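Long-range contacts in p-47 protein (Clostridium botulinum, PDB 6EKT), which is a TULIP-family protein of a botulinum neurotoxin gene cluster and may belong to a progenitor complex protecting the toxin in the host gut: residues 113-118 with 125-130; 184-189 with 404-409; 190-195 with 215-220; 208-213 with 229-234. All coordinates share one frame; numbering follows the deposited sequence.

Interaction 1: 113-118 with 125-130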
loop_
_atom_site.group_PDB
_atom_site.type_symbol
_atom_site.label_atom_id
_atom_site.label_comp_id
_atom_site.label_asym_id
_atom_site.label_seq_id
_atom_site.Cartn_x
_atom_site.Cartn_y
_atom_site.Cartn_z
ATOM N N LEU A 113 -1.927 5.113 -19.767
ATOM C CA LEU A 113 -1.763 6.105 -18.700
ATOM C C LEU A 113 -0.275 6.303 -18.473
ATOM O O LEU A 113 0.508 5.356 -18.601
ATOM C CB LEU A 113 -2.464 5.676 -17.403
ATOM C CG LEU A 113 -3.950 5.252 -17.418
ATOM C CD1 LEU A 113 -4.539 5.139 -16.021
ATOM C CD2 LEU A 113 -4.842 6.177 -18.234
ATOM N N ASP A 114 0.124 7.537 -18.198
ATOM C CA ASP A 114 1.478 7.814 -17.763
ATOM C C ASP A 114 1.460 8.848 -16.642
ATOM O O ASP A 114 0.458 9.539 -16.453
ATOM C CB ASP A 114 2.347 8.292 -18.937
ATOM C CG ASP A 114 3.007 7.138 -19.671
ATOM O OD1 ASP A 114 3.720 6.332 -19.021
ATOM O OD2 ASP A 114 2.795 7.021 -20.901
ATOM N N PHE A 115 2.562 8.919 -15.904
ATOM C CA PHE A 115 2.738 9.952 -14.879
ATOM C C PHE A 115 3.357 11.182 -15.536
ATOM O O PHE A 115 4.367 11.068 -16.224
ATOM C CB PHE A 115 3.591 9.428 -13.730
ATOM C CG PHE A 115 2.919 8.344 -12.934
ATOM C CD1 PHE A 115 3.051 6.997 -13.298
ATOM C CD2 PHE A 115 2.146 8.666 -11.822
ATOM C CE1 PHE A 115 2.423 5.996 -12.568
ATOM C CE2 PHE A 115 1.519 7.662 -11.086
ATOM C CZ PHE A 115 1.657 6.340 -11.460
ATOM N N PHE A 116 2.725 12.341 -15.353
ATOM C CA PHE A 116 3.163 13.588 -15.983
ATOM C C PHE A 116 3.711 14.592 -14.986
ATOM O O PHE A 116 3.255 14.640 -13.837
ATOM C CB PHE A 116 2.023 14.205 -16.804
ATOM C CG PHE A 116 1.721 13.436 -18.054
ATOM C CD1 PHE A 116 0.801 12.380 -18.037
ATOM C CD2 PHE A 116 2.393 13.728 -19.242
ATOM C CE1 PHE A 116 0.549 11.635 -19.185
ATOM C CE2 PHE A 116 2.138 12.998 -20.396
ATOM C CZ PHE A 116 1.212 11.956 -20.367
ATOM N N ASN A 117 4.707 15.357 -15.436
ATOM C CA ASN A 117 5.312 16.438 -14.644
ATOM C C ASN A 117 4.446 17.685 -14.689
ATOM O O ASN A 117 3.747 17.947 -15.671
ATOM C CB ASN A 117 6.723 16.812 -15.156
ATOM C CG ASN A 117 7.705 15.657 -15.080
ATOM O OD1 ASN A 117 7.842 14.997 -14.050
ATOM N ND2 ASN A 117 8.389 15.398 -16.188
ATOM N N ASP A 118 4.508 18.441 -13.607
ATOM C CA ASP A 118 3.956 19.774 -13.572
ATOM C C ASP A 118 5.118 20.759 -13.517
ATOM O O ASP A 118 5.915 20.741 -12.570
ATOM C CB ASP A 118 3.045 19.936 -12.361
ATOM C CG ASP A 118 2.295 21.233 -12.401
ATOM O OD1 ASP A 118 2.913 22.271 -12.097
ATOM O OD2 ASP A 118 1.109 21.214 -12.789
ATOM N N LYS A 125 3.298 14.600 -9.211
ATOM C CA LYS A 125 3.088 13.958 -10.513
ATOM C C LYS A 125 1.600 13.617 -10.660
ATOM O O LYS A 125 0.887 13.461 -9.664
ATOM C CB LYS A 125 3.991 12.718 -10.671
ATOM C CG LYS A 125 5.458 12.931 -10.281
ATOM C CD LYS A 125 6.194 13.862 -11.230
ATOM C CE LYS A 125 7.597 14.143 -10.729
ATOM N NZ LYS A 125 8.150 15.337 -11.444
ATOM N N GLU A 126 1.107 13.557 -11.891
ATOM C CA GLU A 126 -0.291 13.215 -12.120
ATOM C C GLU A 126 -0.423 12.063 -13.107
ATOM O O GLU A 126 0.202 12.082 -14.159
ATOM C CB GLU A 126 -1.047 14.431 -12.635
ATOM C CG GLU A 126 -1.145 15.548 -11.606
ATOM C CD GLU A 126 -1.666 16.850 -12.185
ATOM O OE1 GLU A 126 -1.513 17.087 -13.403
ATOM O OE2 GLU A 126 -2.225 17.635 -11.397
ATOM N N LEU A 127 -1.220 11.063 -12.736
ATOM C CA LEU A 127 -1.531 9.933 -13.603
ATOM C C LEU A 127 -2.690 10.366 -14.478
ATOM O O LEU A 127 -3.781 10.691 -13.979
ATOM C CB LEU A 127 -1.867 8.679 -12.774
ATOM C CG LEU A 127 -2.192 7.351 -13.482
ATOM C CD1 LEU A 127 -0.992 6.805 -14.239
ATOM C CD2 LEU A 127 -2.711 6.340 -12.465
ATOM N N LYS A 128 -2.417 10.425 -15.782
ATOM C CA LYS A 128 -3.356 10.910 -16.783
ATOM C C LYS A 128 -3.291 10.017 -18.030
ATOM O O LYS A 128 -2.299 9.305 -18.247
ATOM C CB LYS A 128 -3.008 12.344 -17.231
ATOM C CG LYS A 128 -3.100 13.432 -16.171
ATOM C CD LYS A 128 -3.133 14.801 -16.835
ATOM C CE LYS A 128 -1.735 15.344 -17.105
ATOM N NZ LYS A 128 -1.832 16.758 -17.573
ATOM N N PHE A 129 -4.345 10.081 -18.846
ATOM C CA PHE A 129 -4.298 9.541 -20.213
ATOM C C PHE A 129 -3.099 10.074 -20.992
ATOM O O PHE A 129 -2.779 11.267 -20.926
ATOM C CB PHE A 129 -5.553 9.931 -20.991
ATOM C CG PHE A 129 -6.773 9.116 -20.662
ATOM C CD1 PHE A 129 -6.786 7.731 -20.841
ATOM C CD2 PHE A 129 -7.926 9.740 -20.211
ATOM C CE1 PHE A 129 -7.924 6.983 -20.553
ATOM C CE2 PHE A 129 -9.072 9.001 -19.934
ATOM C CZ PHE A 129 -9.069 7.623 -20.118
ATOM N N ASN A 130 -2.457 9.186 -21.742
ATOM C CA ASN A 130 -1.431 9.573 -22.693
ATOM C C ASN A 130 -1.843 9.087 -24.083
ATOM O O ASN A 130 -1.842 7.884 -24.357
ATOM C CB ASN A 130 -0.071 8.992 -22.295
ATOM C CG ASN A 130 1.062 9.515 -23.146
ATOM O OD1 ASN A 130 0.863 10.304 -24.077
ATOM N ND2 ASN A 130 2.262 9.055 -22.851
HETATM O O HOH W 1 6.262 17.659 -11.546
HETATM O O HOH W 2 -1.109 19.926 -11.190
#

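Interaction 2: 184-189 with 404-409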
loop_
_atom_site.group_PDB
_atom_site.type_symbol
_atom_site.label_atom_id
_atom_site.label_comp_id
_atom_site.label_asym_id
_atom_site.label_seq_id
_atom_site.Cartn_x
_atom_site.Cartn_y
_atom_site.Cartn_z
ATOM N N SER A 184 6.220 14.834 1.248
ATOM C CA SER A 184 5.021 14.746 2.074
ATOM C C SER A 184 5.348 14.884 3.544
ATOM O O SER A 184 6.515 14.966 3.922
ATOM C CB SER A 184 4.323 13.401 1.855
ATOM O OG SER A 184 5.043 12.358 2.501
ATOM N N ASP A 185 4.294 14.866 4.359
ATOM C CA ASP A 185 4.402 14.917 5.809
ATOM C C ASP A 185 4.965 13.612 6.369
ATOM O O ASP A 185 5.629 13.609 7.400
ATOM C CB ASP A 185 3.032 15.272 6.418
ATOM C CG ASP A 185 2.672 16.758 6.235
ATOM O OD1 ASP A 185 3.496 17.615 6.602
ATOM O OD2 ASP A 185 1.573 17.082 5.722
ATOM N N ILE A 186 4.717 12.510 5.667
ATOM C CA ILE A 186 5.169 11.191 6.096
ATOM C C ILE A 186 6.286 10.720 5.152
ATOM O O ILE A 186 6.054 10.048 4.139
ATOM C CB ILE A 186 3.969 10.221 6.244
ATOM C CG1 ILE A 186 2.954 10.795 7.245
ATOM C CG2 ILE A 186 4.419 8.857 6.749
ATOM C CD1 ILE A 186 1.527 10.344 7.014
ATOM N N GLU A 187 7.503 11.123 5.501
ATOM C CA GLU A 187 8.695 10.999 4.659
ATOM C C GLU A 187 9.014 9.564 4.203
ATOM O O GLU A 187 9.456 9.356 3.064
ATOM C CB GLU A 187 9.898 11.598 5.398
ATOM C CG GLU A 187 11.157 11.777 4.570
ATOM C CD GLU A 187 12.164 12.670 5.263
ATOM O OE1 GLU A 187 13.150 12.137 5.806
ATOM O OE2 GLU A 187 11.961 13.906 5.302
ATOM N N TRP A 188 8.791 8.591 5.078
ATOM C CA TRP A 188 9.123 7.191 4.764
ATOM C C TRP A 188 8.324 6.600 3.602
ATOM O O TRP A 188 8.742 5.603 3.008
ATOM C CB TRP A 188 9.066 6.293 6.009
ATOM C CG TRP A 188 7.704 6.080 6.594
ATOM C CD1 TRP A 188 7.161 6.755 7.651
ATOM C CD2 TRP A 188 6.718 5.118 6.181
ATOM N NE1 TRP A 188 5.895 6.288 7.907
ATOM C CE2 TRP A 188 5.604 5.272 7.036
ATOM C CE3 TRP A 188 6.671 4.135 5.174
ATOM C CZ2 TRP A 188 4.436 4.499 6.903
ATOM C CZ3 TRP A 188 5.513 3.353 5.046
ATOM C CH2 TRP A 188 4.415 3.537 5.910
ATOM N N MET A 189 7.181 7.222 3.298
ATOM C CA MET A 189 6.347 6.856 2.143
ATOM C C MET A 189 6.808 7.409 0.791
ATOM O O MET A 189 6.363 6.892 -0.269
ATOM C CB MET A 189 4.898 7.280 2.394
ATOM C CG MET A 189 4.189 6.479 3.469
ATOM S SD MET A 189 2.433 6.864 3.634
ATOM C CE MET A 189 1.741 6.032 2.196
ATOM N N VAL A 404 -5.753 7.092 8.241
ATOM C CA VAL A 404 -6.377 8.044 7.293
ATOM C C VAL A 404 -5.280 8.898 6.650
ATOM O O VAL A 404 -5.260 9.044 5.423
ATOM C CB VAL A 404 -7.494 8.914 7.942
ATOM C CG1 VAL A 404 -7.943 10.038 7.017
ATOM C CG2 VAL A 404 -8.692 8.054 8.315
ATOM N N ASP A 405 -4.374 9.442 7.475
ATOM C CA ASP A 405 -3.226 10.209 6.967
ATOM C C ASP A 405 -2.343 9.401 6.015
ATOM O O ASP A 405 -1.942 9.917 4.965
ATOM C CB ASP A 405 -2.371 10.804 8.092
ATOM C CG ASP A 405 -3.110 11.852 8.910
ATOM O OD1 ASP A 405 -4.147 12.394 8.473
ATOM O OD2 ASP A 405 -2.647 12.127 10.028
ATOM N N LEU A 406 -2.059 8.145 6.364
ATOM C CA LEU A 406 -1.277 7.280 5.472
ATOM C C LEU A 406 -1.941 7.142 4.111
ATOM O O LEU A 406 -1.299 7.322 3.066
ATOM C CB LEU A 406 -1.005 5.887 6.083
ATOM C CG LEU A 406 -0.125 5.801 7.335
ATOM C CD1 LEU A 406 0.226 4.352 7.628
ATOM C CD2 LEU A 406 1.154 6.631 7.241
ATOM N N ILE A 407 -3.242 6.871 4.121
ATOM C CA ILE A 407 -3.936 6.604 2.866
ATOM C C ILE A 407 -4.113 7.904 2.039
ATOM O O ILE A 407 -4.280 7.838 0.827
ATOM C CB ILE A 407 -5.200 5.720 3.095
ATOM C CG1 ILE A 407 -5.526 4.875 1.845
ATOM C CG2 ILE A 407 -6.346 6.544 3.654
ATOM C CD1 ILE A 407 -6.554 3.771 2.070
ATOM N N ASN A 408 -3.987 9.065 2.706
ATOM C CA ASN A 408 -4.037 10.385 2.055
ATOM C C ASN A 408 -2.686 11.031 1.751
ATOM O O ASN A 408 -2.642 12.048 1.077
ATOM C CB ASN A 408 -4.870 11.368 2.887
ATOM C CG ASN A 408 -6.343 11.058 2.837
ATOM O OD1 ASN A 408 -6.865 10.586 1.823
ATOM N ND2 ASN A 408 -7.019 11.297 3.935
ATOM N N ASN A 409 -1.597 10.426 2.220
ATOM C CA ASN A 409 -0.264 11.048 2.151
ATOM C C ASN A 409 0.375 11.174 0.754
ATOM O O ASN A 409 0.961 12.214 0.418
ATOM C CB ASN A 409 0.703 10.289 3.062
ATOM C CG ASN A 409 2.012 11.013 3.227
ATOM O OD1 ASN A 409 2.089 12.047 3.911
ATOM N ND2 ASN A 409 3.043 10.510 2.567
#

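Interaction 3: 190-195 with 215-220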
loop_
_atom_site.group_PDB
_atom_site.type_symbol
_atom_site.label_atom_id
_atom_site.label_comp_id
_atom_site.label_asym_id
_atom_site.label_seq_id
_atom_site.Cartn_x
_atom_site.Cartn_y
_atom_site.Cartn_z
ATOM N N ASN A 190 7.666 8.448 0.799
ATOM C CA ASN A 190 8.009 9.186 -0.438
ATOM C C ASN A 190 8.498 8.270 -1.559
ATOM O O ASN A 190 9.493 7.552 -1.400
ATOM C CB ASN A 190 9.033 10.295 -0.201
ATOM C CG ASN A 190 8.488 11.457 0.620
ATOM O OD1 ASN A 190 7.274 11.606 0.840
ATOM N ND2 ASN A 190 9.407 12.289 1.095
ATOM N N PRO A 191 7.781 8.270 -2.695
ATOM C CA PRO A 191 8.089 7.309 -3.753
ATOM C C PRO A 191 9.195 7.833 -4.668
ATOM O O PRO A 191 9.247 9.031 -4.986
ATOM C CB PRO A 191 6.769 7.190 -4.501
ATOM C CG PRO A 191 6.150 8.549 -4.345
ATOM C CD PRO A 191 6.553 9.031 -2.975
ATOM N N LYS A 192 10.074 6.935 -5.087
ATOM C CA LYS A 192 11.181 7.317 -5.948
ATOM C C LYS A 192 10.880 6.842 -7.364
ATOM O O LYS A 192 11.198 7.520 -8.323
ATOM C CB LYS A 192 12.488 6.721 -5.427
ATOM C CG LYS A 192 13.012 7.361 -4.133
ATOM C CD LYS A 192 13.575 8.758 -4.375
ATOM C CE LYS A 192 14.111 9.397 -3.097
ATOM N NZ LYS A 192 13.024 9.841 -2.158
ATOM N N GLN A 193 10.249 5.675 -7.465
ATOM C CA GLN A 193 9.909 5.029 -8.736
ATOM C C GLN A 193 8.522 4.394 -8.645
ATOM O O GLN A 193 8.124 3.904 -7.583
ATOM C CB GLN A 193 10.946 3.960 -9.084
ATOM C CG GLN A 193 12.385 4.474 -9.198
ATOM C CD GLN A 193 13.375 3.342 -9.388
ATOM O OE1 GLN A 193 13.637 2.927 -10.513
ATOM N NE2 GLN A 193 13.920 2.827 -8.282
ATOM N N PHE A 194 7.778 4.405 -9.748
ATOM C CA PHE A 194 6.373 4.014 -9.696
ATOM C C PHE A 194 5.862 3.589 -11.068
ATOM O O PHE A 194 6.361 4.060 -12.095
ATOM C CB PHE A 194 5.494 5.134 -9.082
ATOM C CG PHE A 194 5.998 6.532 -9.356
ATOM C CD1 PHE A 194 5.642 7.199 -10.528
ATOM C CD2 PHE A 194 6.840 7.187 -8.442
ATOM C CE1 PHE A 194 6.104 8.492 -10.781
ATOM C CE2 PHE A 194 7.311 8.480 -8.696
ATOM C CZ PHE A 194 6.945 9.132 -9.867
ATOM N N LYS A 195 4.886 2.687 -11.050
ATOM C CA LYS A 195 4.290 2.080 -12.239
ATOM C C LYS A 195 2.781 2.005 -12.054
ATOM O O LYS A 195 2.303 1.749 -10.947
ATOM C CB LYS A 195 4.812 0.646 -12.389
ATOM C CG LYS A 195 4.880 0.153 -13.834
ATOM C CD LYS A 195 5.049 -1.365 -13.957
ATOM C CE LYS A 195 6.301 -1.842 -13.229
ATOM N NZ LYS A 195 6.883 -3.144 -13.674
ATOM N N VAL A 215 10.422 3.140 -2.644
ATOM C CA VAL A 215 10.807 4.334 -1.883
ATOM C C VAL A 215 12.337 4.593 -1.837
ATOM O O VAL A 215 12.799 5.488 -1.119
ATOM C CB VAL A 215 10.225 4.308 -0.443
ATOM C CG1 VAL A 215 8.692 4.327 -0.452
ATOM C CG2 VAL A 215 10.755 3.112 0.353
ATOM N N THR A 216 13.096 3.809 -2.597
ATOM C CA THR A 216 14.540 4.032 -2.832
ATOM C C THR A 216 14.827 3.976 -4.328
ATOM O O THR A 216 13.940 3.664 -5.128
ATOM C CB THR A 216 15.426 2.966 -2.143
ATOM O OG1 THR A 216 15.299 1.715 -2.841
ATOM C CG2 THR A 216 15.042 2.770 -0.690
ATOM N N ASN A 217 16.077 4.233 -4.718
ATOM C CA ASN A 217 16.462 4.190 -6.130
ATOM C C ASN A 217 16.983 2.835 -6.610
ATOM O O ASN A 217 17.681 2.743 -7.642
ATOM C CB ASN A 217 17.456 5.308 -6.453
ATOM C CG ASN A 217 16.792 6.670 -6.540
ATOM O OD1 ASN A 217 17.197 7.603 -5.853
ATOM N ND2 ASN A 217 15.767 6.787 -7.380
ATOM N N ARG A 218 16.612 1.773 -5.902
ATOM C CA ARG A 218 17.011 0.434 -6.321
ATOM C C ARG A 218 16.488 0.097 -7.726
ATOM O O ARG A 218 15.506 0.673 -8.185
ATOM C CB ARG A 218 16.612 -0.615 -5.271
ATOM C CG ARG A 218 15.121 -0.809 -5.017
ATOM C CD ARG A 218 14.984 -1.851 -3.915
ATOM N NE ARG A 218 13.636 -2.007 -3.359
ATOM C CZ ARG A 218 12.737 -2.884 -3.775
ATOM N NH1 ARG A 218 11.557 -2.946 -3.163
ATOM N NH2 ARG A 218 12.999 -3.690 -4.803
ATOM N N ASP A 219 17.172 -0.821 -8.398
ATOM C CA ASP A 219 16.796 -1.299 -9.723
ATOM C C ASP A 219 15.382 -1.901 -9.719
ATOM O O ASP A 219 15.116 -2.834 -8.973
ATOM C CB ASP A 219 17.847 -2.335 -10.168
ATOM C CG ASP A 219 17.686 -2.785 -11.606
ATOM O OD1 ASP A 219 16.995 -2.127 -12.398
ATOM O OD2 ASP A 219 18.286 -3.825 -11.949
ATOM N N ILE A 220 14.488 -1.340 -10.534
ATOM C CA ILE A 220 13.114 -1.854 -10.672
ATOM C C ILE A 220 12.924 -2.603 -12.010
ATOM O O ILE A 220 11.895 -3.255 -12.223
ATOM C CB ILE A 220 12.029 -0.748 -10.498
ATOM C CG1 ILE A 220 12.097 0.288 -11.625
ATOM C CG2 ILE A 220 12.117 -0.091 -9.122
ATOM C CD1 ILE A 220 10.809 1.055 -11.846
HETATM O O HOH W 3 11.878 7.869 -0.210
HETATM O O HOH W 4 15.417 1.252 -11.595
HETATM O O HOH W 5 9.540 -2.617 -13.254
#

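Interaction 4: 208-213 with 229-234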
loop_
_atom_site.group_PDB
_atom_site.type_symbol
_atom_site.label_atom_id
_atom_site.label_comp_id
_atom_site.label_asym_id
_atom_site.label_seq_id
_atom_site.Cartn_x
_atom_site.Cartn_y
_atom_site.Cartn_z
ATOM N N TYR A 208 -9.673 -3.008 -10.893
ATOM C CA TYR A 208 -8.803 -2.233 -9.991
ATOM C C TYR A 208 -7.688 -1.489 -10.731
ATOM O O TYR A 208 -7.027 -2.055 -11.617
ATOM C CB TYR A 208 -8.188 -3.139 -8.894
ATOM C CG TYR A 208 -9.149 -4.028 -8.098
ATOM C CD1 TYR A 208 -10.461 -3.619 -7.806
ATOM C CD2 TYR A 208 -8.723 -5.267 -7.591
ATOM C CE1 TYR A 208 -11.327 -4.425 -7.064
ATOM C CE2 TYR A 208 -9.582 -6.083 -6.849
ATOM C CZ TYR A 208 -10.890 -5.652 -6.599
ATOM O OH TYR A 208 -11.758 -6.424 -5.863
ATOM N N LEU A 209 -7.507 -0.216 -10.383
ATOM C CA LEU A 209 -6.354 0.568 -10.837
ATOM C C LEU A 209 -5.351 0.545 -9.702
ATOM O O LEU A 209 -5.717 0.815 -8.529
ATOM C CB LEU A 209 -6.726 2.030 -11.149
ATOM C CG LEU A 209 -7.466 2.351 -12.473
ATOM C CD1 LEU A 209 -8.918 1.944 -12.370
ATOM C CD2 LEU A 209 -7.400 3.841 -12.791
ATOM N N PHE A 210 -4.102 0.215 -10.028
ATOM C CA PHE A 210 -3.035 0.133 -9.029
ATOM C C PHE A 210 -1.865 1.014 -9.395
ATOM O O PHE A 210 -1.554 1.167 -10.575
ATOM C CB PHE A 210 -2.543 -1.315 -8.872
ATOM C CG PHE A 210 -3.451 -2.186 -8.053
ATOM C CD1 PHE A 210 -3.551 -2.003 -6.671
ATOM C CD2 PHE A 210 -4.175 -3.222 -8.649
ATOM C CE1 PHE A 210 -4.389 -2.815 -5.901
ATOM C CE2 PHE A 210 -5.006 -4.051 -7.893
ATOM C CZ PHE A 210 -5.118 -3.849 -6.516
ATOM N N ILE A 211 -1.219 1.584 -8.378
ATOM C CA ILE A 211 0.094 2.230 -8.540
ATOM C C ILE A 211 1.049 1.441 -7.654
ATOM O O ILE A 211 0.798 1.279 -6.454
ATOM C CB ILE A 211 0.067 3.743 -8.149
ATOM C CG1 ILE A 211 -0.773 4.541 -9.155
ATOM C CG2 ILE A 211 1.483 4.327 -8.051
ATOM C CD1 ILE A 211 -1.207 5.932 -8.673
ATOM N N LEU A 212 2.124 0.945 -8.259
ATOM C CA LEU A 212 3.172 0.200 -7.562
ATOM C C LEU A 212 4.337 1.147 -7.337
ATOM O O LEU A 212 4.742 1.826 -8.277
ATOM C CB LEU A 212 3.621 -0.987 -8.433
ATOM C CG LEU A 212 2.748 -2.242 -8.550
ATOM C CD1 LEU A 212 1.269 -2.005 -8.750
ATOM C CD2 LEU A 212 3.275 -3.179 -9.631
ATOM N N SER A 213 4.884 1.204 -6.113
ATOM C CA SER A 213 5.985 2.142 -5.837
ATOM C C SER A 213 7.151 1.503 -5.111
ATOM O O SER A 213 6.969 0.563 -4.321
ATOM C CB SER A 213 5.510 3.374 -5.023
ATOM O OG SER A 213 5.244 3.057 -3.654
ATOM N N GLY A 229 -4.506 -8.585 -5.782
ATOM C CA GLY A 229 -5.907 -8.111 -5.830
ATOM C C GLY A 229 -6.617 -8.019 -4.480
ATOM O O GLY A 229 -7.577 -7.255 -4.336
ATOM N N ASN A 230 -6.143 -8.782 -3.494
ATOM C CA ASN A 230 -6.715 -8.750 -2.134
ATOM C C ASN A 230 -6.517 -7.415 -1.415
ATOM O O ASN A 230 -7.142 -7.169 -0.380
ATOM C CB ASN A 230 -6.239 -9.952 -1.278
ATOM C CG ASN A 230 -6.834 -11.280 -1.766
ATOM O OD1 ASN A 230 -8.009 -11.344 -2.118
ATOM N ND2 ASN A 230 -6.012 -12.340 -1.815
ATOM N N ILE A 231 -5.681 -6.539 -1.981
ATOM C CA ILE A 231 -5.562 -5.154 -1.495
ATOM C C ILE A 231 -6.927 -4.479 -1.508
ATOM O O ILE A 231 -7.266 -3.724 -0.588
ATOM C CB ILE A 231 -4.527 -4.335 -2.291
ATOM C CG1 ILE A 231 -3.132 -4.917 -2.074
ATOM C CG2 ILE A 231 -4.574 -2.852 -1.906
ATOM C CD1 ILE A 231 -2.064 -4.345 -2.978
ATOM N N LEU A 232 -7.725 -4.778 -2.529
ATOM C CA LEU A 232 -9.086 -4.259 -2.573
ATOM C C LEU A 232 -10.116 -5.328 -2.207
ATOM O O LEU A 232 -11.270 -5.282 -2.669
ATOM C CB LEU A 232 -9.381 -3.539 -3.910
ATOM C CG LEU A 232 -8.534 -2.266 -4.116
ATOM C CD1 LEU A 232 -8.658 -1.654 -5.497
ATOM C CD2 LEU A 232 -8.894 -1.201 -3.095
ATOM N N GLY A 233 -9.704 -6.262 -1.342
ATOM C CA GLY A 233 -10.604 -7.291 -0.772
ATOM C C GLY A 233 -11.732 -6.679 0.069
ATOM O O GLY A 233 -11.708 -5.474 0.359
ATOM N N ASN A 234 -12.705 -7.508 0.460
ATOM C CA ASN A 234 -13.889 -7.067 1.258
ATOM C C ASN A 234 -14.647 -5.938 0.540
ATOM O O ASN A 234 -15.215 -5.075 1.205
ATOM C CB ASN A 234 -13.522 -6.561 2.686
ATOM C CG ASN A 234 -12.636 -7.512 3.485
ATOM O OD1 ASN A 234 -13.057 -8.604 3.877
ATOM N ND2 ASN A 234 -11.425 -7.047 3.817
HETATM O O HOH W 6 -10.298 -8.314 -4.326
HETATM O O HOH W 7 -13.161 -3.849 -4.305
#

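Interaction 1: 113-118 with 125-130
Leu127 is central to the closely packed part of this antiparallel beta hairpin, placing CD1 over the centre of the Phe115 ring, 3.9 Å from its centroid, a CH-pi contact made almost along the ring normal. The same methyl reaches CB of Leu113, and CD2 of Leu113 in turn touches Phe129 CD1 at 3.6 Å. With chi1 of -178°, Leu127 swings its branch away from its own backbone N, which brings CD1 within reach of both Phe115 and Leu113. Backbone bonds in the two hydrogen-bonded pairs, Asp114 with Lys128 and Phe116 with Glu126, hold the strands together.

The other face is more polar. The Phe116 ring presents its edge to Lys128 O and to CB of Asn130, whose amide stands 76° from the ring plane. Next to it Asn130 ND2 donates a nearly straight bond of 2.9 Å to the anti side of Asp114 OD2. At the turn end of the Phe115 and Leu127 face, Lys125 NZ bonds Asn117 OD1 at 2.6 Å. Waters bridge the strands near the turn: one is shared by Lys125 NZ and Asp118 N, and a second links Asp118 OD2 to Glu126 OE2.

The hairpin lies inside a six-stranded sheet, between strands 81-88 and 178-181. The face bearing Phe115 and Leu127 packs on the next sheet, where Phe115 meets Phe194 edge-to-face and Leu127 rests on Ile211 and Phe196.

Interaction 2: 184-189 with 404-409
Leu406 CD2 is the apolar centre, a single methyl touched by three side chains of the loop: Ile186 CD1 at 3.7 Å, Met189 SD at 3.8 Å and Trp188 CZ2 at 3.9 Å. All three approach roughly perpendicular to the Leu406 side chain. Met189 bends at its last torsion (chi3 75°), which carries CE to 3.4 Å from the carbonyl O of Leu406, while its CG lies over one face of the indole of Trp188, displaced toward its rim.

Further out the contact turns polar at Asn409, a buried amide gripped from both ends. Its ND2 donates to Ser184 OG at 2.7 Å, with the hydroxyl close to the amide plane, and its OD1 accepts Ile186 N at 3.2 Å in a more bent bond. These two bonds fix which way round the amide sits.

The short helix 403-409 is thus joined to the loop between strands 178-181 and 193-199; Trp188 and Leu406 also pack on Met251 of helix 244-252, and Met189 on Tyr31 of strand 29-34.

Interaction 3: 190-195 with 215-220
Direct hydrogen bonds across this contact come from one group, the amide of Gln193, which bridges two carbonyls of the 215-220 loop. NE2 donates one N-H to Arg218 O at 2.7 Å in a nearly straight bond and the other to Thr216 O at 3.3 Å, where it meets a lone pair. Both acceptors lie within about 6° of the amide plane, so the pair sets the rotation of the group. The side chain is extended beyond CG, chi2 174°, and reaches the loop at full length.

Water does the remaining polar bridging. One molecule donates to both Asn190 O and Val215 O and accepts from Lys192 NZ. Another donates to Gln193 OE1, 2.7 Å away, and accepts from Ile220 N; a third joins Lys195 NZ to Ile220 O.

Van der Waals contacts fill in between. Ile220 comes at Gln193 from the opposite direction, its CG1 3.3 Å from OE1; CB of Lys192 lies 3.4 Å from Thr216 O, and Val215 CG1 touches Asn190 O.

Lys192 and Gln193 both face Val214 in a classic beta bulge at the start of strand 193-199, an outermost strand of its sheet. The loop leaves the adjacent strand 208-214 and is tied back toward strand 29-34 by the salt bridge of Arg218 with Asp28.

Interaction 4: 208-213 with 229-234
A short 3-10 turn, residues 229-231, lies in the connection between strands 208-214 and 238-242 and packs with Leu232 against the start of strand 208-214. Leu232 covers one face of the Tyr208 ring: CB sits over its centre, 3.7 Å from the centroid and 11° off the normal, and CD1 reaches the CD1 carbon of Tyr208 at 3.5 Å. The side chains run antiparallel alongside one another. Phe210 instead turns its ring edge to Ile231, with CE1 3.9 Å from CB.

Polar atoms gather at the phenol end. One water joins Tyr208 OH, at 2.8 Å, to Gly229 O, to which it donates; a second donates to Leu232 O and has a weak link to the same hydroxyl. Gly229 O also accepts Leu232 N within the turn.

The contact therefore rests on CH-pi and apolar packing, with the phenol oxygen linked through water to the carbonyls of Gly229 and Leu232, so that Tyr208 combines an apolar ring face with a hydrated hydroxyl.

Interactions 3 and 4 each place one strand in the same sheet: strands 193-199 and 208-214 are neighbours, and Lys195 O lies 2.8 Å from Leu212 N, a probable hydrogen bond. The hairpin of interaction 1 packs on this pair, with Phe115 CZ 3.8 Å from Ile211 CG1. Segment 184-189 runs directly into 190-195, and both segments of interaction 3 fall between those of interaction 2 in sequence; Ser184 OG and Asn190 OD1, 2.9 Å apart, connect them. Interactions 1 and 2 stay about 10 Å apart at their nearest atoms. Interactions 2 to 4 lie near the middle of this elongated protein, their centres 8 to 14 Å from that of the chain, and interaction 1 about 20 Å out.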